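Local coordinates for protein 3-methyladenine dna-glycosylase (Archaeoglobus fulgidus, PDB 2JHN) that belongs to the helix-hairpin-helix (HhH-GPD) superfamily of DNA glycosylases and probably acts in base excision DNA repair, at residues R249-G254 and E268-F273. The protein carries 1 engineered substitution. Numbering follows the deposited sequence.
Sequences RLYFNG and ERFGRF
The Y251 ring lies against one face of the R269 guanidinium, where CD1 of Y251 stands 3.8 Å above the guanidinium plane, displaced from its middle, while the hydroxyl of Y251 meets the F270 ring edge-on, near the plane of that ring. These three side chains join the C-terminal ends of helices 241-251 and 259-270 in a helical part of the HhH-GPD glycosylase fold. Ring and guanidinium planes are 43° apart, an inclined packing rather than a parallel stack. The delta methylene and NE of R269 both pack against CE1 of Y251: NE is 3.5 Å from CE1, and CD is nearer at 3.2 Å, short enough for two carbons to be doubtful in detail. The arginine chain is extended from CG to NE (chi2 -175°, chi3 174°), which carries it alongside the tyrosine, the two side chains running past each other in opposite directions. At the end of the guanidinium, NH1 of R269 forms a salt bridge with OD2 of D95, whose OD1 makes a weak hydrogen bond with the Y251 hydroxyl; one acidic residue thus ties together the polar ends of both. Helix 96-104 adds L98, which touches both Y251 and F270, and F236 meets the F270 ring edge-to-face. No hydrogen bond links the two segments directly, and F270 closes the contact through CE1, 3.7 Å from OH of Y251 and 4.0 Å from CE2 of Y251.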
ATOM      1  N   ARG A 249      -3.651  -1.864 -22.330  1.00 26.31           N
ATOM      2  CA  ARG A 249      -3.613  -3.296 -22.664  1.00 27.68           C
ATOM      3  C   ARG A 249      -4.985  -3.966 -22.551  1.00 28.21           C
ATOM      4  O   ARG A 249      -5.358  -4.789 -23.400  1.00 28.51           O
ATOM      5  CB  ARG A 249      -2.570  -4.024 -21.806  1.00 27.62           C
ATOM      6  CG  ARG A 249      -2.156  -5.374 -22.357  0.50 29.41           C
ATOM      7  CD  ARG A 249      -0.686  -5.671 -22.108  0.50 30.97           C
ATOM      8  NE  ARG A 249      -0.274  -6.867 -22.843  0.50 32.99           N
ATOM      9  CZ  ARG A 249      -0.403  -8.107 -22.379  0.50 33.50           C
ATOM     10  NH1 ARG A 249      -0.919  -8.315 -21.177  0.50 33.32           N
ATOM     11  NH2 ARG A 249      -0.012  -9.139 -23.111  0.50 33.80           N
ATOM     12  N   LEU A 250      -5.749  -3.587 -21.529  1.00 28.13           N
ATOM     13  CA  LEU A 250      -7.086  -4.113 -21.320  1.00 28.64           C
ATOM     14  C   LEU A 250      -8.122  -3.645 -22.327  1.00 29.39           C
ATOM     15  O   LEU A 250      -8.926  -4.450 -22.803  1.00 30.05           O
ATOM     16  CB  LEU A 250      -7.585  -3.763 -19.914  1.00 28.67           C
ATOM     17  CG  LEU A 250      -7.191  -4.699 -18.785  1.00 28.58           C
ATOM     18  CD1 LEU A 250      -7.690  -4.103 -17.484  1.00 28.41           C
ATOM     19  CD2 LEU A 250      -7.775  -6.100 -18.998  1.00 29.53           C
ATOM     20  N   TYR A 251      -8.117  -2.349 -22.637  1.00 28.82           N
ATOM     21  CA  TYR A 251      -9.226  -1.730 -23.346  1.00 29.29           C
ATOM     22  C   TYR A 251      -8.892  -1.179 -24.724  1.00 30.13           C
ATOM     23  O   TYR A 251      -9.802  -0.814 -25.487  1.00 31.25           O
ATOM     24  CB  TYR A 251      -9.824  -0.599 -22.496  1.00 27.36           C
ATOM     25  CG  TYR A 251     -10.636  -1.069 -21.302  1.00 25.94           C
ATOM     26  CD1 TYR A 251     -11.950  -1.533 -21.453  1.00 25.46           C
ATOM     27  CD2 TYR A 251     -10.098  -1.023 -20.017  1.00 23.57           C
ATOM     28  CE1 TYR A 251     -12.704  -1.958 -20.350  1.00 23.84           C
ATOM     29  CE2 TYR A 251     -10.838  -1.441 -18.907  1.00 23.04           C
ATOM     30  CZ  TYR A 251     -12.134  -1.911 -19.069  1.00 23.05           C
ATOM     31  OH  TYR A 251     -12.873  -2.321 -17.981  1.00 21.89           O
ATOM     32  N   PHE A 252      -7.605  -1.043 -25.016  1.00 30.89           N
ATOM     33  CA  PHE A 252      -7.165  -0.345 -26.222  1.00 32.15           C
ATOM     34  C   PHE A 252      -6.170  -1.196 -26.993  1.00 32.74           C
ATOM     35  O   PHE A 252      -5.353  -0.673 -27.752  1.00 33.07           O
ATOM     36  CB  PHE A 252      -6.567   1.037 -25.884  1.00 31.73           C
ATOM     37  CG  PHE A 252      -7.572   2.018 -25.329  1.00 32.36           C
ATOM     38  CD1 PHE A 252      -8.248   2.894 -26.171  1.00 33.17           C
ATOM     39  CD2 PHE A 252      -7.848   2.058 -23.954  1.00 31.55           C
ATOM     40  CE1 PHE A 252      -9.180   3.799 -25.668  1.00 32.75           C
ATOM     41  CE2 PHE A 252      -8.774   2.960 -23.436  1.00 32.05           C
ATOM     42  CZ  PHE A 252      -9.447   3.836 -24.293  1.00 33.12           C
ATOM     43  N   ASN A 253      -6.242  -2.506 -26.768  1.00 33.81           N
ATOM     44  CA  ASN A 253      -5.371  -3.495 -27.418  1.00 35.11           C
ATOM     45  C   ASN A 253      -3.878  -3.132 -27.425  1.00 35.62           C
ATOM     46  O   ASN A 253      -3.178  -3.333 -28.427  1.00 36.58           O
ATOM     47  CB  ASN A 253      -5.875  -3.787 -28.845  0.50 35.07           C
ATOM     48  CG  ASN A 253      -5.514  -5.184 -29.316  0.50 35.53           C
ATOM     49  OD1 ASN A 253      -5.892  -6.179 -28.697  0.50 35.17           O
ATOM     50  ND2 ASN A 253      -4.785  -5.263 -30.424  0.50 35.73           N
ATOM     51  N   GLY A 254      -3.395  -2.576 -26.315  1.00 35.35           N
ATOM     52  CA  GLY A 254      -1.982  -2.292 -26.159  1.00 34.79           C
ATOM     53  C   GLY A 254      -1.508  -0.976 -26.746  1.00 34.57           C
ATOM     54  O   GLY A 254      -0.343  -0.635 -26.612  1.00 34.43           O
ATOM     55  N   GLU A 268     -16.026   6.072 -16.537  1.00 24.17           N
ATOM     56  CA  GLU A 268     -17.075   5.320 -17.232  1.00 23.92           C
ATOM     57  C   GLU A 268     -17.250   3.875 -16.749  1.00 22.87           C
ATOM     58  O   GLU A 268     -18.382   3.375 -16.658  1.00 23.12           O
ATOM     59  CB  GLU A 268     -16.852   5.365 -18.762  1.00 24.20           C
ATOM     60  CG  GLU A 268     -16.926   6.786 -19.369  0.50 24.98           C
ATOM     61  CD  GLU A 268     -16.499   6.862 -20.843  0.50 25.37           C
ATOM     62  OE1 GLU A 268     -15.689   6.031 -21.300  0.50 27.70           O
ATOM     63  OE2 GLU A 268     -16.977   7.777 -21.546  0.50 27.53           O
ATOM     64  N   ARG A 269     -16.138   3.204 -16.431  1.00 20.64           N
ATOM     65  CA  ARG A 269     -16.161   1.773 -16.176  1.00 18.78           C
ATOM     66  C   ARG A 269     -15.863   1.323 -14.742  1.00 17.65           C
ATOM     67  O   ARG A 269     -16.245   0.203 -14.354  1.00 15.04           O
ATOM     68  CB  ARG A 269     -15.173   1.080 -17.135  1.00 19.06           C
ATOM     69  CG  ARG A 269     -15.609   1.210 -18.594  1.00 20.46           C
ATOM     70  CD  ARG A 269     -14.716   0.450 -19.516  1.00 24.60           C
ATOM     71  NE  ARG A 269     -15.209   0.441 -20.901  1.00 28.26           N
ATOM     72  CZ  ARG A 269     -15.909  -0.548 -21.477  1.00 28.64           C
ATOM     73  NH1 ARG A 269     -16.248  -1.651 -20.816  1.00 25.41           N
ATOM     74  NH2 ARG A 269     -16.285  -0.417 -22.742  1.00 28.41           N
ATOM     75  N   PHE A 270     -15.159   2.164 -13.969  1.00 15.94           N
ATOM     76  CA  PHE A 270     -14.693   1.709 -12.642  1.00 15.11           C
ATOM     77  C   PHE A 270     -15.543   2.228 -11.480  1.00 15.42           C
ATOM     78  O   PHE A 270     -15.698   1.540 -10.463  1.00 14.11           O
ATOM     79  CB  PHE A 270     -13.209   2.021 -12.395  1.00 14.88           C
ATOM     80  CG  PHE A 270     -12.256   1.502 -13.456  1.00 14.25           C
ATOM     81  CD1 PHE A 270     -12.620   0.513 -14.387  1.00 14.25           C
ATOM     82  CD2 PHE A 270     -10.963   1.999 -13.498  1.00 14.52           C
ATOM     83  CE1 PHE A 270     -11.692   0.070 -15.356  1.00 15.01           C
ATOM     84  CE2 PHE A 270     -10.031   1.572 -14.462  1.00 15.72           C
ATOM     85  CZ  PHE A 270     -10.403   0.586 -15.391  1.00 15.45           C
ATOM     86  N   GLY A 271     -16.090   3.439 -11.647  1.00 15.88           N
ATOM     87  CA  GLY A 271     -17.011   4.038 -10.677  1.00 16.50           C
ATOM     88  C   GLY A 271     -16.537   3.937  -9.242  1.00 15.39           C
ATOM     89  O   GLY A 271     -15.361   4.215  -8.958  1.00 16.06           O
ATOM     90  N   ARG A 272     -17.428   3.505  -8.346  1.00 15.23           N
ATOM     91  CA  ARG A 272     -17.151   3.518  -6.902  1.00 15.37           C
ATOM     92  C   ARG A 272     -16.049   2.504  -6.527  1.00 13.97           C
ATOM     93  O   ARG A 272     -15.537   2.501  -5.407  1.00 14.80           O
ATOM     94  CB  ARG A 272     -18.425   3.252  -6.090  1.00 15.60           C
ATOM     95  CG  ARG A 272     -19.056   1.869  -6.244  1.00 19.33           C
ATOM     96  CD  ARG A 272     -20.586   1.969  -6.014  1.00 24.83           C
ATOM     97  NE  ARG A 272     -21.275   0.685  -6.086  1.00 27.12           N
ATOM     98  CZ  ARG A 272     -21.762   0.133  -7.198  1.00 27.96           C
ATOM     99  NH1 ARG A 272     -21.638   0.732  -8.377  1.00 27.41           N
ATOM    100  NH2 ARG A 272     -22.375  -1.047  -7.118  1.00 30.90           N
ATOM    101  N   PHE A 273     -15.736   1.623  -7.462  1.00 13.39           N
ATOM    102  CA  PHE A 273     -14.748   0.551  -7.239  1.00 11.37           C
ATOM    103  C   PHE A 273     -13.384   0.826  -7.867  1.00 10.62           C
ATOM    104  O   PHE A 273     -12.531  -0.072  -7.914  1.00  9.61           O
ATOM    105  CB  PHE A 273     -15.310  -0.795  -7.725  1.00 12.31           C
ATOM    106  CG  PHE A 273     -16.424  -1.310  -6.873  1.00 12.16           C
ATOM    107  CD1 PHE A 273     -16.198  -1.687  -5.539  1.00 14.42           C
ATOM    108  CD2 PHE A 273     -17.719  -1.405  -7.394  1.00 14.69           C
ATOM    109  CE1 PHE A 273     -17.245  -2.145  -4.742  1.00 17.30           C
ATOM    110  CE2 PHE A 273     -18.764  -1.867  -6.587  1.00 12.71           C
ATOM    111  CZ  PHE A 273     -18.544  -2.238  -5.290  1.00 15.15           C
TER